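Local atomic coordinates of CBS domain containing membrane protein (PDB entry 4ESY), a protein that is of undetermined function but carries a pair of CBS domains beside a universal-stress-protein-like part, and probably senses adenosine nucleotides or a related ligand. Residues V29-D34 / A52-Q57; P114-A119 / R132-H137. All coordinates share one frame; numbering follows the deposited sequence.

Contact 1: V29-D34 / A52-Q57; sequences VTVRED and APVVDQ
Parallel strand pairing joins V29-D34 to A52-Q57 within the first CBS domain, with the short strand 31-32 lying along strand 51-55 at the border of a three-stranded mixed sheet. The bonds alternate between the two strands: V31 N gives to P53 O at 3.0 Å, V55 N to V31 O at 2.8 Å, and E33 N to V55 O at 2.9 Å. V31 and V54 lie on one face of the sheet, where both also touch I65 of strand 61-66, and their CG2 methyls meet at 3.9 Å. A chi1 of -178° turns V54 CG1 away from its own N and lays it against E33 CA at 3.5 Å. On the other face V55 packs between T30 and R32: CG1 touches T30 CB, while CG2 lies by R32 CD at 4.1 Å and near the guanidinium plane, at its edge. Q57 O stands 3.1 Å above one face of that guanidinium, at an angle too poor for a bond with NH2. With an alanine here in place of V55, T30 CB and R32 CD would probably lose their common neighbour and the arginine chain would be freer to swing. D56, turned from the pairing, receives H60 N on OD1. With helix 37-46 as the connection, the two strands form the beta-alpha-beta unit characteristic of the CBS fold.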
ATOM      1  N   VAL A  29     -15.990  -1.247  -2.982  1.00 23.74           N
ATOM      2  CA  VAL A  29     -16.228  -2.621  -3.354  1.00 26.00           C
ATOM      3  C   VAL A  29     -16.258  -3.443  -2.070  1.00 25.28           C
ATOM      4  O   VAL A  29     -15.297  -3.440  -1.320  1.00 29.68           O
ATOM      5  CB  VAL A  29     -15.099  -3.155  -4.229  1.00 27.86           C
ATOM      6  CG1 VAL A  29     -15.307  -4.616  -4.454  1.00 24.03           C
ATOM      7  CG2 VAL A  29     -15.048  -2.401  -5.591  1.00 33.83           C
ATOM      8  N   THR A  30     -17.352  -4.124  -1.800  1.00 22.92           N
ATOM      9  CA  THR A  30     -17.418  -4.939  -0.594  1.00 24.66           C
ATOM     10  C   THR A  30     -17.486  -6.438  -0.942  1.00 26.98           C
ATOM     11  O   THR A  30     -17.716  -6.798  -2.100  1.00 26.17           O
ATOM     12  CB  THR A  30     -18.649  -4.610   0.264  1.00 24.28           C
ATOM     13  OG1 THR A  30     -19.825  -5.076  -0.406  1.00 24.54           O
ATOM     14  CG2 THR A  30     -18.768  -3.126   0.548  1.00 22.71           C
ATOM     15  N   VAL A  31     -17.269  -7.292   0.062  1.00 20.14           N
ATOM     16  CA  VAL A  31     -17.496  -8.712  -0.069  1.00 20.15           C
ATOM     17  C   VAL A  31     -18.435  -9.172   1.051  1.00 21.64           C
ATOM     18  O   VAL A  31     -18.547  -8.490   2.094  1.00 20.13           O
ATOM     19  CB  VAL A  31     -16.155  -9.542   0.010  1.00 24.56           C
ATOM     20  CG1 VAL A  31     -15.193  -9.146  -1.114  1.00 23.21           C
ATOM     21  CG2 VAL A  31     -15.497  -9.406   1.378  1.00 23.03           C
ATOM     22  N   ARG A  32     -19.119 -10.305   0.836  1.00 20.16           N
ATOM     23  CA  ARG A  32     -20.037 -10.850   1.834  1.00 20.50           C
ATOM     24  C   ARG A  32     -19.266 -11.746   2.783  1.00 21.73           C
ATOM     25  O   ARG A  32     -18.338 -12.453   2.361  1.00 22.58           O
ATOM     26  CB  ARG A  32     -21.144 -11.675   1.159  1.00 20.88           C
ATOM     27  CG  ARG A  32     -22.116 -10.859   0.310  1.00 21.47           C
ATOM     28  CD  ARG A  32     -23.158 -10.258   1.259  1.00 22.37           C
ATOM     29  NE  ARG A  32     -24.203  -9.477   0.607  1.00 24.00           N
ATOM     30  CZ  ARG A  32     -25.311  -9.973   0.050  1.00 24.72           C
ATOM     31  NH1 ARG A  32     -25.522 -11.278   0.006  1.00 24.70           N
ATOM     32  NH2 ARG A  32     -26.201  -9.132  -0.508  1.00 26.22           N
ATOM     33  N   GLU A  33     -19.668 -11.765   4.057  1.00 21.31           N
ATOM     34  CA  GLU A  33     -19.001 -12.617   5.041  1.00 22.98           C
ATOM     35  C   GLU A  33     -19.040 -14.092   4.661  1.00 24.92           C
ATOM     36  O   GLU A  33     -18.144 -14.842   5.027  1.00 22.57           O
ATOM     37  CB  GLU A  33     -19.592 -12.437   6.441  1.00 25.37           C
ATOM     38  CG  GLU A  33     -21.068 -12.760   6.511  1.00 28.33           C
ATOM     39  CD  GLU A  33     -21.644 -12.632   7.939  1.00 34.76           C
ATOM     40  OE1 GLU A  33     -20.852 -12.512   8.907  1.00 38.80           O
ATOM     41  OE2 GLU A  33     -22.893 -12.642   8.082  1.00 37.12           O
ATOM     42  N   ASP A  34     -20.062 -14.495   3.913  1.00 23.18           N
ATOM     43  CA  ASP A  34     -20.147 -15.881   3.440  1.00 26.42           C
ATOM     44  C   ASP A  34     -19.449 -16.165   2.113  1.00 25.71           C
ATOM     45  O   ASP A  34     -19.518 -17.284   1.645  1.00 25.79           O
ATOM     46  CB  ASP A  34     -21.616 -16.323   3.263  1.00 35.38           C
ATOM     47  CG  ASP A  34     -22.416 -16.260   4.551  1.00 43.60           C
ATOM     48  OD1 ASP A  34     -21.803 -16.100   5.622  1.00 45.86           O
ATOM     49  OD2 ASP A  34     -23.669 -16.367   4.491  1.00 48.46           O
ATOM     50  N   ALA A  52     -10.938  -4.882   1.624  1.00 21.93           N
ATOM     51  CA  ALA A  52     -12.348  -4.610   1.353  1.00 21.89           C
ATOM     52  C   ALA A  52     -13.167  -4.735   2.634  1.00 22.05           C
ATOM     53  O   ALA A  52     -12.844  -5.538   3.503  1.00 20.79           O
ATOM     54  CB  ALA A  52     -12.888  -5.601   0.319  1.00 21.35           C
ATOM     55  N   PRO A  53     -14.238  -3.946   2.733  1.00 21.46           N
ATOM     56  CA  PRO A  53     -15.178  -4.133   3.845  1.00 18.45           C
ATOM     57  C   PRO A  53     -15.873  -5.465   3.634  1.00 19.74           C
ATOM     58  O   PRO A  53     -16.136  -5.830   2.481  1.00 19.28           O
ATOM     59  CB  PRO A  53     -16.207  -3.009   3.647  1.00 18.84           C
ATOM     60  CG  PRO A  53     -15.522  -1.976   2.728  1.00 21.29           C
ATOM     61  CD  PRO A  53     -14.560  -2.787   1.864  1.00 18.85           C
ATOM     62  N   VAL A  54     -16.140  -6.181   4.725  1.00 17.30           N
ATOM     63  CA  VAL A  54     -16.943  -7.376   4.706  1.00 17.31           C
ATOM     64  C   VAL A  54     -18.350  -7.016   5.264  1.00 18.87           C
ATOM     65  O   VAL A  54     -18.458  -6.374   6.316  1.00 21.28           O
ATOM     66  CB  VAL A  54     -16.295  -8.433   5.617  1.00 18.61           C
ATOM     67  CG1 VAL A  54     -17.112  -9.732   5.564  1.00 19.78           C
ATOM     68  CG2 VAL A  54     -14.849  -8.643   5.152  1.00 15.60           C
ATOM     69  N   VAL A  55     -19.412  -7.361   4.543  1.00 17.02           N
ATOM     70  CA  VAL A  55     -20.753  -7.020   5.015  1.00 23.57           C
ATOM     71  C   VAL A  55     -21.577  -8.290   5.222  1.00 24.62           C
ATOM     72  O   VAL A  55     -21.235  -9.346   4.666  1.00 21.09           O
ATOM     73  CB  VAL A  55     -21.454  -6.045   4.044  1.00 22.94           C
ATOM     74  CG1 VAL A  55     -20.635  -4.751   3.897  1.00 18.03           C
ATOM     75  CG2 VAL A  55     -21.642  -6.687   2.647  1.00 22.03           C
ATOM     76  N   ASP A  56     -22.619  -8.200   6.049  1.00 20.57           N
ATOM     77  CA  ASP A  56     -23.602  -9.261   6.121  1.00 22.21           C
ATOM     78  C   ASP A  56     -24.567  -9.243   4.911  1.00 25.26           C
ATOM     79  O   ASP A  56     -24.433  -8.401   3.982  1.00 20.60           O
ATOM     80  CB  ASP A  56     -24.341  -9.273   7.477  1.00 23.24           C
ATOM     81  CG  ASP A  56     -25.295  -8.064   7.673  1.00 27.06           C
ATOM     82  OD1 ASP A  56     -25.571  -7.294   6.721  1.00 25.23           O
ATOM     83  OD2 ASP A  56     -25.813  -7.919   8.804  1.00 27.55           O
ATOM     84  N   GLN A  57     -25.528 -10.159   4.903  0.56 27.50           N
ATOM     85  CA  GLN A  57     -26.409 -10.273   3.740  0.56 29.39           C
ATOM     86  C   GLN A  57     -27.195  -8.987   3.473  0.56 28.77           C
ATOM     87  O   GLN A  57     -27.510  -8.674   2.330  0.56 31.08           O
ATOM     88  CB  GLN A  57     -27.343 -11.477   3.836  0.56 32.15           C
ATOM     89  CG  GLN A  57     -28.429 -11.457   2.754  0.56 36.12           C
ATOM     90  CD  GLN A  57     -28.976 -12.831   2.429  0.56 38.43           C
ATOM     91  OE1 GLN A  57     -28.813 -13.334   1.304  0.56 36.95           O
ATOM     92  NE2 GLN A  57     -29.644 -13.447   3.411  0.56 40.22           N
TER

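Contact 2: P114-A119 / R132-H137; sequences PVVTAA and RRHGIH
The H134 imidazole meets V115 and V116 obliquely, while one of its faces carries R133 CD, 4.1 Å above the ring plane and displaced toward the rim. R133 curls back over its neighbour, and H134 NE2 in turn lies 3.1 Å above one face of the guanidinium, again off toward the rim. Across the contact the imidazole is touched through ND1, which V115 CG2 approaches to 3.9 Å; V116 CG1 comes more loosely to CD2. The firmer apolar meeting is at I136. The chain is extended about CB-CG1 (chi2 -172°), which brings CD1 up against both valines, 3.7 Å from V115 CG1 and likewise 3.7 Å from V116 CG1. V115 CG1 also reaches the I136 branch methyl CG2 at 3.9 Å; that valine methyl therefore touches both methyls of the isoleucine. Everything that passes between the segments is van der Waals contact, over a small area at the surface. Between H134 and I136, both pointing at the valines, the chain turns at G135, which with phi 43° ends helix 124-133 in a Schellman motif, its N making a weak bond back to R132 O. The loop 114-119 thus leans on the C-terminal end of helix 124-133, V116 also touching Q130 of that helix and I139 of strand 138-143, while A118 bonds through its backbone to P140 and V142 on the same strand.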
ATOM      1  N   PRO A 114     -12.826  -4.057  12.900  1.00 49.11           N
ATOM      2  CA  PRO A 114     -12.187  -2.736  12.971  1.00 50.06           C
ATOM      3  C   PRO A 114     -12.298  -2.160  14.394  1.00 51.49           C
ATOM      4  O   PRO A 114     -13.362  -2.214  15.021  1.00 51.48           O
ATOM      5  CB  PRO A 114     -13.011  -1.907  11.992  1.00 48.96           C
ATOM      6  CG  PRO A 114     -14.414  -2.530  12.095  1.00 50.20           C
ATOM      7  CD  PRO A 114     -14.191  -4.010  12.344  1.00 49.53           C
ATOM      8  N   VAL A 115     -11.195  -1.625  14.900  1.00 52.48           N
ATOM      9  CA  VAL A 115     -11.180  -1.045  16.236  1.00 56.03           C
ATOM     10  C   VAL A 115     -11.907   0.312  16.222  1.00 54.14           C
ATOM     11  O   VAL A 115     -12.570   0.690  17.188  1.00 56.17           O
ATOM     12  CB  VAL A 115      -9.727  -0.916  16.773  1.00 92.78           C
ATOM     13  CG1 VAL A 115      -8.869  -0.085  15.829  1.00 90.60           C
ATOM     14  CG2 VAL A 115      -9.710  -0.335  18.177  1.00 97.39           C
ATOM     15  N   VAL A 116     -11.811   1.032  15.110  1.00 47.72           N
ATOM     16  CA  VAL A 116     -12.507   2.302  15.023  1.00 45.47           C
ATOM     17  C   VAL A 116     -13.136   2.460  13.649  1.00 38.04           C
ATOM     18  O   VAL A 116     -12.671   1.866  12.676  1.00 35.83           O
ATOM     19  CB  VAL A 116     -11.566   3.496  15.417  1.00 60.01           C
ATOM     20  CG1 VAL A 116     -10.443   3.667  14.421  1.00 57.47           C
ATOM     21  CG2 VAL A 116     -12.347   4.779  15.564  1.00 61.36           C
ATOM     22  N   THR A 117     -14.235   3.197  13.576  1.00 35.63           N
ATOM     23  CA  THR A 117     -14.799   3.543  12.273  1.00 35.71           C
ATOM     24  C   THR A 117     -14.898   5.065  12.200  1.00 35.74           C
ATOM     25  O   THR A 117     -14.817   5.738  13.233  1.00 40.55           O
ATOM     26  CB  THR A 117     -16.205   2.945  12.079  1.00 37.71           C
ATOM     27  OG1 THR A 117     -17.095   3.542  13.032  1.00 44.76           O
ATOM     28  CG2 THR A 117     -16.199   1.422  12.278  1.00 35.46           C
ATOM     29  N   ALA A 118     -15.101   5.606  11.002  1.00 31.22           N
ATOM     30  CA  ALA A 118     -15.325   7.043  10.828  1.00 32.50           C
ATOM     31  C   ALA A 118     -16.601   7.276  10.026  1.00 32.24           C
ATOM     32  O   ALA A 118     -17.094   6.359   9.364  1.00 30.39           O
ATOM     33  CB  ALA A 118     -14.162   7.665  10.104  1.00 29.52           C
ATOM     34  N   ALA A 119     -17.107   8.505  10.067  1.00 32.45           N
ATOM     35  CA  ALA A 119     -18.227   8.921   9.219  1.00 32.03           C
ATOM     36  C   ALA A 119     -17.736   9.854   8.101  1.00 31.29           C
ATOM     37  O   ALA A 119     -16.722  10.517   8.261  1.00 29.45           O
ATOM     38  CB  ALA A 119     -19.333   9.585  10.073  1.00 35.09           C
ATOM     39  N   ARG A 132      -3.166   7.509  14.104  1.00 60.94           N
ATOM     40  CA  ARG A 132      -1.968   7.579  14.940  1.00 68.77           C
ATOM     41  C   ARG A 132      -2.211   7.117  16.394  1.00 69.50           C
ATOM     42  O   ARG A 132      -1.393   6.400  16.964  1.00 72.67           O
ATOM     43  CB  ARG A 132      -1.383   9.004  14.863  1.00 74.85           C
ATOM     44  CG  ARG A 132      -0.743   9.549  16.133  1.00 85.08           C
ATOM     45  CD  ARG A 132      -0.319  11.018  15.965  1.00 90.40           C
ATOM     46  NE  ARG A 132      -1.392  11.890  15.469  1.00 91.10           N
ATOM     47  CZ  ARG A 132      -1.429  12.441  14.251  1.00 91.26           C
ATOM     48  NH1 ARG A 132      -0.450  12.217  13.383  1.00 93.33           N
ATOM     49  NH2 ARG A 132      -2.446  13.225  13.898  1.00 88.59           N
ATOM     50  N   ARG A 133      -3.347   7.510  16.968  1.00 67.66           N
ATOM     51  CA  ARG A 133      -3.720   7.170  18.343  1.00 71.23           C
ATOM     52  C   ARG A 133      -3.831   5.669  18.599  1.00 71.66           C
ATOM     53  O   ARG A 133      -3.361   5.183  19.622  1.00 77.32           O
ATOM     54  CB  ARG A 133      -5.042   7.847  18.713  1.00 73.61           C
ATOM     55  CG  ARG A 133      -5.192   8.163  20.180  1.00 82.52           C
ATOM     56  CD  ARG A 133      -6.048   7.137  20.898  1.00 89.32           C
ATOM     57  NE  ARG A 133      -7.463   7.293  20.571  1.00 90.01           N
ATOM     58  CZ  ARG A 133      -8.468   6.836  21.322  1.00 94.65           C
ATOM     59  NH1 ARG A 133      -8.225   6.190  22.464  1.00100.32           N
ATOM     60  NH2 ARG A 133      -9.724   7.031  20.928  1.00 92.44           N
ATOM     61  N   HIS A 134      -4.466   4.940  17.686  1.00 65.97           N
ATOM     62  CA  HIS A 134      -4.582   3.493  17.818  1.00 65.71           C
ATOM     63  C   HIS A 134      -3.494   2.758  17.055  1.00 65.73           C
ATOM     64  O   HIS A 134      -3.515   1.533  16.979  1.00 66.25           O
ATOM     65  CB  HIS A 134      -5.921   3.006  17.297  1.00 62.32           C
ATOM     66  CG  HIS A 134      -7.101   3.604  17.992  1.00 62.65           C
ATOM     67  ND1 HIS A 134      -7.766   2.961  19.016  1.00 67.25           N
ATOM     68  CD2 HIS A 134      -7.757   4.771  17.791  1.00 58.52           C
ATOM     69  CE1 HIS A 134      -8.776   3.712  19.419  1.00 66.11           C
ATOM     70  NE2 HIS A 134      -8.790   4.817  18.694  1.00 60.41           N
ATOM     71  N   GLY A 135      -2.552   3.507  16.483  1.00 54.88           N
ATOM     72  CA  GLY A 135      -1.500   2.932  15.656  1.00 56.03           C
ATOM     73  C   GLY A 135      -1.995   1.866  14.692  1.00 56.29           C
ATOM     74  O   GLY A 135      -1.535   0.717  14.745  1.00 58.80           O
ATOM     75  N   ILE A 136      -2.959   2.231  13.839  1.00 51.29           N
ATOM     76  CA  ILE A 136      -3.503   1.286  12.868  1.00 49.51           C
ATOM     77  C   ILE A 136      -3.214   1.786  11.467  1.00 46.52           C
ATOM     78  O   ILE A 136      -2.579   2.820  11.307  1.00 47.94           O
ATOM     79  CB  ILE A 136      -5.000   1.033  13.070  1.00 47.67           C
ATOM     80  CG1 ILE A 136      -5.789   2.329  12.974  1.00 44.71           C
ATOM     81  CG2 ILE A 136      -5.242   0.416  14.446  1.00 52.42           C
ATOM     82  CD1 ILE A 136      -7.233   2.145  13.363  1.00 43.84           C
ATOM     83  N   HIS A 137      -3.648   1.042  10.458  1.00 42.39           N
ATOM     84  CA  HIS A 137      -3.261   1.328   9.082  1.00 40.47           C
ATOM     85  C   HIS A 137      -4.464   1.536   8.155  1.00 36.16           C
ATOM     86  O   HIS A 137      -4.296   1.976   7.010  1.00 32.55           O
ATOM     87  CB  HIS A 137      -2.397   0.206   8.528  1.00 47.28           C
ATOM     88  CG  HIS A 137      -1.021   0.156   9.114  1.00 56.13           C
ATOM     89  ND1 HIS A 137      -0.047   1.085   8.806  1.00 57.51           N
ATOM     90  CD2 HIS A 137      -0.454  -0.712   9.984  1.00 62.01           C
ATOM     91  CE1 HIS A 137       1.062   0.790   9.461  1.00 62.03           C
ATOM     92  NE2 HIS A 137       0.843  -0.300  10.178  1.00 66.25           N
TER

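Overall arrangement
From the N terminus, the chain leaves helix 2-16, runs through 29-34, turns through helix 37-46 and returns along strand 51-55, where contact 1 closes its loop. Strand 61-66 and helices 79-86 and 92-102 follow before contact 2 opens at 114; it closes after helix 124-133. The two loops therefore lie in series, neither nested nor crossed, one in each CBS domain. Contact 1 is a backbone pairing of strands, contact 2 a side-chain meeting of a loop with a helix end. Their centres are 19 Å apart and their nearest atoms about 8 Å, yet P53 and V55 touch P147 of strand 146-152, linking contact 1 to the second domain.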